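Local coordinates for protein ACDH-11, isoform b (Caenorhabditis elegans, PDB 4Y9J) that belongs to the acyl-CoA dehydrogenase family of flavoproteins and binds flavin-adenine dinucleotide within an assembly of four subunits, at residues L333-Y337 and E419-G423; Y326-I331 and M413-I418. All coordinates share one frame. Residue numbers count along the deposited sequence, not the author numbering.

How the interactions relate
Both interactions join helix 304-338 to the chain around the C-terminal end of helix 389-419, and both are buried. They run on from one another, their centres about 9 Å apart, and they touch where F421 CE1 packs on I330 CD1 at 4.0 Å. Interaction 2, about 16 Å from the centre of the chain, is helix against helix; the side-chain contacts across it are apolar. Interaction 1 lies farther out, about 24 Å from that centre, where helix 389-419 has given way to a glycine-rich turn; aromatic packing there is accompanied by a water and by FAD. Neither has a direct hydrogen bond between its segments, and both reach the second subunit.

Interaction 1 (L333-Y337 and E419-G423); sequences LARDY and ECFGG. With FAD (flavin-adenine dinucleotide), chain C.
F421 brings CD2 over one face of the Y337 ring, 3.5 Å from Y337 CD2; the rings are oblique, centroids 4.9 Å apart and planes at 32°. Residues 333-337 of helix 304-338 are helical (Y337 N to L333 O 3.0 Å). With chi1 -63° (m) and chi2 90°, F421 reaches back along them: its CZ is 3.6 Å from A334 CA and 3.9 Å from L333 CB. A334 and C420 set the register, with CA atoms 6.2 Å and CB atoms 4.0 Å apart. Y337, chi1 t, points toward the turn. A water joins its OH (2.6 Å) to F421 O (2.8 Å) and FAD O2A (2.7 Å), beside the diphosphate.

E419-G422 forms a type I beta turn closed by G422 N to E419 O, 2.9 Å. G422 takes positive phi (64/-145), which favours glycine; a CB there would clash with FAD O3P, and one on G423 with FAD O3'. Without side chains the backbone comes close, G422 CA 3.5 Å from FAD O3P, and G423 N donates to FAD O1P at 2.9 Å; FAD O3B makes a weak 3.4 Å bond to E419 O. E419, C420, G422 and G423 thus line one side of the FAD pocket.

This FAD also bonds T191 and S225 of the second subunit. Helix 352-383 meets C420 through H354 and L358, and helix 432-439 sets L432 against L333 and F421.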
loop_
_atom_site.group_PDB
_atom_site.type_symbol
_atom_site.label_atom_id
_atom_site.label_comp_id
_atom_site.label_asym_id
_atom_site.label_seq_id
_atom_site.Cartn_x
_atom_site.Cartn_y
_atom_site.Cartn_z
ATOM N N LEU B 333 16.311 18.939 -19.207
ATOM C CA LEU B 333 15.039 19.318 -18.652
ATOM C C LEU B 333 15.067 20.687 -17.976
ATOM O O LEU B 333 14.173 21.509 -18.221
ATOM C CB LEU B 333 14.580 18.277 -17.680
ATOM C CG LEU B 333 14.211 16.928 -18.324
ATOM C CD1 LEU B 333 13.973 15.907 -17.244
ATOM C CD2 LEU B 333 13.046 17.024 -19.301
ATOM N N ALA B 334 16.153 20.958 -17.260
ATOM C CA ALA B 334 16.272 22.256 -16.562
ATOM C C ALA B 334 16.385 23.363 -17.561
ATOM O O ALA B 334 15.710 24.418 -17.435
ATOM C CB ALA B 334 17.455 22.213 -15.596
ATOM N N ARG B 335 17.194 23.206 -18.599
ATOM C CA ARG B 335 17.226 24.262 -19.562
ATOM C C ARG B 335 15.903 24.545 -20.304
ATOM O O ARG B 335 15.569 25.716 -20.534
ATOM C CB ARG B 335 18.395 24.184 -20.570
ATOM C CG ARG B 335 18.185 23.238 -21.699
ATOM C CD ARG B 335 19.432 23.143 -22.585
ATOM N NE ARG B 335 19.154 22.262 -23.714
ATOM C CZ ARG B 335 19.928 22.134 -24.784
ATOM N NH1 ARG B 335 21.031 22.838 -24.916
ATOM N NH2 ARG B 335 19.554 21.308 -25.756
ATOM N N ASP B 336 15.153 23.509 -20.650
ATOM C CA ASP B 336 13.851 23.740 -21.213
ATOM C C ASP B 336 12.874 24.467 -20.249
ATOM O O ASP B 336 12.151 25.350 -20.640
ATOM C CB ASP B 336 13.246 22.429 -21.642
ATOM C CG ASP B 336 11.933 22.619 -22.268
ATOM O OD1 ASP B 336 11.901 22.941 -23.422
ATOM O OD2 ASP B 336 10.900 22.384 -21.604
ATOM N N TYR B 337 12.864 24.037 -19.012
ATOM C CA TYR B 337 12.036 24.683 -17.984
ATOM C C TYR B 337 12.382 26.152 -17.836
ATOM O O TYR B 337 11.468 26.977 -17.675
ATOM C CB TYR B 337 12.199 23.980 -16.682
ATOM C CG TYR B 337 11.207 24.415 -15.618
ATOM C CD1 TYR B 337 9.834 24.155 -15.760
ATOM C CD2 TYR B 337 11.649 24.985 -14.448
ATOM C CE1 TYR B 337 8.935 24.523 -14.756
ATOM C CE2 TYR B 337 10.770 25.290 -13.406
ATOM C CZ TYR B 337 9.430 25.085 -13.570
ATOM O OH TYR B 337 8.553 25.452 -12.593
ATOM N N GLU B 419 17.270 21.541 -8.222
ATOM C CA GLU B 419 17.057 22.837 -7.594
ATOM C C GLU B 419 16.682 23.920 -8.611
ATOM O O GLU B 419 16.015 24.856 -8.235
ATOM C CB GLU B 419 18.330 23.217 -6.808
ATOM C CG GLU B 419 18.313 24.552 -6.064
ATOM C CD GLU B 419 19.585 24.739 -5.220
ATOM O OE1 GLU B 419 20.149 23.689 -4.806
ATOM O OE2 GLU B 419 20.037 25.901 -5.036
ATOM N N CYS B 420 17.061 23.783 -9.889
ATOM C CA CYS B 420 16.607 24.693 -10.899
ATOM C C CYS B 420 15.066 24.739 -10.989
ATOM O O CYS B 420 14.514 25.700 -11.522
ATOM C CB CYS B 420 17.114 24.343 -12.286
ATOM S SG CYS B 420 18.929 24.396 -12.440
ATOM N N PHE B 421 14.408 23.674 -10.590
ATOM C CA PHE B 421 12.928 23.660 -10.625
ATOM C C PHE B 421 12.309 24.156 -9.325
ATOM O O PHE B 421 11.092 24.143 -9.183
ATOM C CB PHE B 421 12.478 22.245 -10.851
ATOM C CG PHE B 421 12.941 21.690 -12.177
ATOM C CD1 PHE B 421 14.148 21.039 -12.290
ATOM C CD2 PHE B 421 12.112 21.745 -13.280
ATOM C CE1 PHE B 421 14.571 20.535 -13.488
ATOM C CE2 PHE B 421 12.524 21.212 -14.483
ATOM C CZ PHE B 421 13.757 20.599 -14.604
ATOM N N GLY B 422 13.132 24.525 -8.358
ATOM C CA GLY B 422 12.601 24.919 -7.047
ATOM C C GLY B 422 11.899 23.787 -6.355
ATOM O O GLY B 422 12.277 22.610 -6.494
ATOM N N GLY B 423 10.820 24.112 -5.615
ATOM C CA GLY B 423 10.066 23.065 -4.934
ATOM C C GLY B 423 9.566 21.928 -5.805
ATOM O O GLY B 423 9.512 20.777 -5.371
HETATM P PA FAD C . 10.910 28.870 -8.353
HETATM O O1A FAD C . 11.180 30.339 -7.879
HETATM O O2A FAD C . 9.880 28.690 -9.479
HETATM O O5B FAD C . 12.237 28.162 -9.004
HETATM C C5B FAD C . 13.454 28.204 -8.299
HETATM C C4B FAD C . 14.520 28.312 -9.350
HETATM O O4B FAD C . 14.327 29.639 -9.891
HETATM C C3B FAD C . 15.888 28.214 -8.685
HETATM O O3B FAD C . 16.940 27.800 -9.594
HETATM C C2B FAD C . 16.097 29.661 -8.231
HETATM O O2B FAD C . 17.464 30.011 -8.138
HETATM C C1B FAD C . 15.534 30.352 -9.472
HETATM N N9A FAD C . 15.303 31.783 -9.217
HETATM C C8A FAD C . 14.188 32.315 -8.611
HETATM N N7A FAD C . 14.335 33.702 -8.587
HETATM C C5A FAD C . 15.553 34.018 -9.203
HETATM C C6A FAD C . 16.313 35.240 -9.522
HETATM N N6A FAD C . 15.739 36.395 -9.144
HETATM N N1A FAD C . 17.497 35.141 -10.168
HETATM C C2A FAD C . 18.063 33.977 -10.537
HETATM N N3A FAD C . 17.421 32.813 -10.270
HETATM C C4A FAD C . 16.208 32.762 -9.618
HETATM N N1 FAD C . 6.394 27.413 1.195
HETATM C C2 FAD C . 5.598 27.995 2.108
HETATM O O2 FAD C . 5.334 29.183 1.962
HETATM N N3 FAD C . 5.166 27.351 3.189
HETATM C C4 FAD C . 5.397 26.069 3.407
HETATM O O4 FAD C . 4.941 25.440 4.377
HETATM C C4X FAD C . 6.248 25.328 2.436
HETATM N N5 FAD C . 6.509 23.990 2.526
HETATM C C5X FAD C . 7.351 23.362 1.642
HETATM C C6 FAD C . 7.660 21.999 1.736
HETATM C C7 FAD C . 8.519 21.407 0.783
HETATM C C7M FAD C . 8.884 19.976 0.917
HETATM C C8 FAD C . 9.056 22.211 -0.317
HETATM C C8M FAD C . 9.985 21.585 -1.362
HETATM C C9 FAD C . 8.750 23.554 -0.432
HETATM C C9A FAD C . 7.906 24.161 0.498
HETATM N N10 FAD C . 7.548 25.472 0.376
HETATM C C10 FAD C . 6.730 26.115 1.306
HETATM C "C1'" FAD C . 8.005 26.204 -0.801
HETATM C "C2'" FAD C . 9.409 26.738 -0.900
HETATM O "O2'" FAD C . 9.612 27.850 0.008
HETATM C "C3'" FAD C . 9.557 27.026 -2.398
HETATM O "O3'" FAD C . 9.728 25.813 -3.141
HETATM C "C4'" FAD C . 10.830 27.802 -2.562
HETATM O "O4'" FAD C . 10.598 29.096 -1.957
HETATM C "C5'" FAD C . 11.193 27.840 -4.056
HETATM O "O5'" FAD C . 10.148 28.542 -4.745
HETATM P P FAD C . 9.416 27.823 -6.033
HETATM O O1P FAD C . 9.050 26.406 -5.649
HETATM O O2P FAD C . 8.291 28.774 -6.462
HETATM O O3P FAD C . 10.643 27.825 -7.094
HETATM O O HOH W 1 9.454 26.130 -10.199
#

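Interaction 2 (Y326-I331 and M413-I418); sequences YMRRII and MVSEGI
Segments 326-331, on helix 304-338, and 413-418, on helix 389-419, are helical and run side by side in nearly the same direction, their axes 14° apart and 9.0 Å at closest approach. The register pairs M327 with V414 (CA to CA 5.9 Å) and I330 with G417 (5.6 Å), a step of three residues on each helix.

The main bump is I330, pointing toward the partner with chi1 t and chi2 p. Its CG1 sits 3.5 Å from G417 CA, in the hollow created by the missing side chain: an ideal CB on G417 would lie 2.3 Å from I330 CG1, a clash, so glycine permits this close approach. The branches of I330 spread along the groove, CG2 lying 4.0 Å from V414 CA and CD1 4.1 Å from I418 CG2. V414 (chi1 t) fills the next space, its CG2 3.9 Å from Y326 O and 4.1 Å from Y326 CB.

M413 is the bump directed the other way. Extended through chi1 and chi2 (both t) and turned at chi3 (m), it brings its CE to 3.6 Å from M327 CE and its SD to 4.1 Å from I331 CD1. No hydrogen bond crosses the interface; shape and apolar contact hold it, as suits packing in the helical region of the acyl-CoA dehydrogenase C-terminal domain family, to which both segments belong.

The Y326 side chain is about 5 Å from a bound UCC. T365 of helix 352-383 lies against M327, I331 and M413, whereas L435 of helix 432-439 meets Y326 and I330, so these two helices flank the pair.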
loop_
_atom_site.group_PDB
_atom_site.type_symbol
_atom_site.label_atom_id
_atom_site.label_comp_id
_atom_site.label_asym_id
_atom_site.label_seq_id
_atom_site.Cartn_x
_atom_site.Cartn_y
_atom_site.Cartn_z
ATOM N N TYR B 326 22.040 10.691 -16.679
ATOM C CA TYR B 326 21.311 11.463 -15.648
ATOM C C TYR B 326 21.730 12.937 -15.631
ATOM O O TYR B 326 20.877 13.831 -15.503
ATOM C CB TYR B 326 21.488 10.849 -14.271
ATOM C CG TYR B 326 20.857 9.475 -14.159
ATOM C CD1 TYR B 326 19.546 9.280 -14.477
ATOM C CD2 TYR B 326 21.583 8.367 -13.731
ATOM C CE1 TYR B 326 18.958 8.030 -14.385
ATOM C CE2 TYR B 326 20.993 7.120 -13.612
ATOM C CZ TYR B 326 19.679 6.964 -13.955
ATOM O OH TYR B 326 19.034 5.745 -13.955
ATOM N N MET B 327 23.033 13.172 -15.777
ATOM C CA MET B 327 23.569 14.531 -15.853
ATOM C C MET B 327 23.003 15.279 -17.061
ATOM O O MET B 327 22.441 16.380 -16.951
ATOM C CB MET B 327 25.082 14.495 -15.866
ATOM C CG MET B 327 25.691 13.934 -14.593
ATOM S SD MET B 327 27.415 13.297 -14.678
ATOM C CE MET B 327 28.181 14.742 -15.206
ATOM N N ARG B 328 23.081 14.672 -18.227
ATOM C CA ARG B 328 22.525 15.293 -19.434
ATOM C C ARG B 328 21.015 15.450 -19.322
ATOM O O ARG B 328 20.474 16.489 -19.745
ATOM C CB ARG B 328 22.888 14.476 -20.656
ATOM C CG ARG B 328 22.145 14.852 -21.968
ATOM C CD ARG B 328 22.366 16.266 -22.418
ATOM N NE ARG B 328 23.801 16.522 -22.614
ATOM C CZ ARG B 328 24.460 17.622 -22.295
ATOM N NH1 ARG B 328 23.825 18.644 -21.717
ATOM N NH2 ARG B 328 25.777 17.713 -22.565
ATOM N N ARG B 329 20.319 14.448 -18.808
ATOM C CA ARG B 329 18.864 14.539 -18.725
ATOM C C ARG B 329 18.407 15.767 -17.852
ATOM O O ARG B 329 17.569 16.551 -18.263
ATOM C CB ARG B 329 18.240 13.215 -18.234
ATOM C CG ARG B 329 16.738 13.257 -18.028
ATOM C CD ARG B 329 16.020 13.594 -19.327
ATOM N NE ARG B 329 16.200 12.566 -20.385
ATOM C CZ ARG B 329 15.433 11.482 -20.528
ATOM N NH1 ARG B 329 14.490 11.191 -19.641
ATOM N NH2 ARG B 329 15.673 10.635 -21.527
ATOM N N ILE B 330 18.996 15.918 -16.691
ATOM C CA ILE B 330 18.621 16.997 -15.813
ATOM C C ILE B 330 18.935 18.323 -16.438
ATOM O O ILE B 330 18.140 19.224 -16.336
ATOM C CB ILE B 330 19.110 16.797 -14.367
ATOM C CG1 ILE B 330 18.294 17.676 -13.394
ATOM C CG2 ILE B 330 20.560 17.182 -14.235
ATOM C CD1 ILE B 330 16.832 17.293 -13.336
ATOM N N ILE B 331 20.043 18.456 -17.155
ATOM C CA ILE B 331 20.386 19.693 -17.760
ATOM C C ILE B 331 19.421 19.972 -18.931
ATOM O O ILE B 331 18.991 21.087 -19.131
ATOM C CB ILE B 331 21.859 19.658 -18.277
ATOM C CG1 ILE B 331 22.876 19.551 -17.137
ATOM C CG2 ILE B 331 22.172 20.857 -19.176
ATOM C CD1 ILE B 331 24.297 19.356 -17.677
ATOM N N MET B 413 25.723 17.059 -9.394
ATOM C CA MET B 413 25.194 17.723 -10.565
ATOM C C MET B 413 23.648 17.534 -10.679
ATOM O O MET B 413 22.932 18.484 -10.982
ATOM C CB MET B 413 25.842 17.223 -11.845
ATOM C CG MET B 413 25.584 18.230 -12.974
ATOM S SD MET B 413 26.343 17.769 -14.491
ATOM C CE MET B 413 28.044 18.129 -13.974
ATOM N N VAL B 414 23.131 16.354 -10.437
ATOM C CA VAL B 414 21.690 16.160 -10.553
ATOM C C VAL B 414 20.991 16.909 -9.395
ATOM O O VAL B 414 19.962 17.505 -9.630
ATOM C CB VAL B 414 21.291 14.687 -10.557
ATOM C CG1 VAL B 414 19.775 14.522 -10.575
ATOM C CG2 VAL B 414 21.877 14.039 -11.782
ATOM N N SER B 415 21.639 16.969 -8.216
ATOM C CA SER B 415 21.091 17.760 -7.104
ATOM C C SER B 415 20.926 19.247 -7.517
ATOM O O SER B 415 19.933 19.880 -7.163
ATOM C CB SER B 415 21.942 17.587 -5.846
ATOM O OG SER B 415 21.471 18.372 -4.778
ATOM N N GLU B 416 21.956 19.818 -8.126
ATOM C CA GLU B 416 21.924 21.187 -8.647
ATOM C C GLU B 416 20.820 21.352 -9.665
ATOM O O GLU B 416 20.083 22.337 -9.678
ATOM C CB GLU B 416 23.297 21.610 -9.258
ATOM C CG GLU B 416 23.452 23.112 -9.446
ATOM C CD GLU B 416 23.430 23.852 -8.135
ATOM O OE1 GLU B 416 24.331 23.557 -7.285
ATOM O OE2 GLU B 416 22.534 24.730 -7.942
ATOM N N GLY B 417 20.666 20.355 -10.504
ATOM C CA GLY B 417 19.628 20.383 -11.531
ATOM C C GLY B 417 18.225 20.380 -11.007
ATOM O O GLY B 417 17.369 21.176 -11.491
ATOM N N ILE B 418 17.958 19.563 -10.018
ATOM C CA ILE B 418 16.617 19.541 -9.460
ATOM C C ILE B 418 16.279 20.855 -8.787
ATOM O O ILE B 418 15.175 21.325 -8.917
ATOM C CB ILE B 418 16.242 18.337 -8.583
ATOM C CG1 ILE B 418 17.008 18.280 -7.360
ATOM C CG2 ILE B 418 16.261 16.922 -9.332
ATOM C CD1 ILE B 418 16.270 17.447 -6.342
#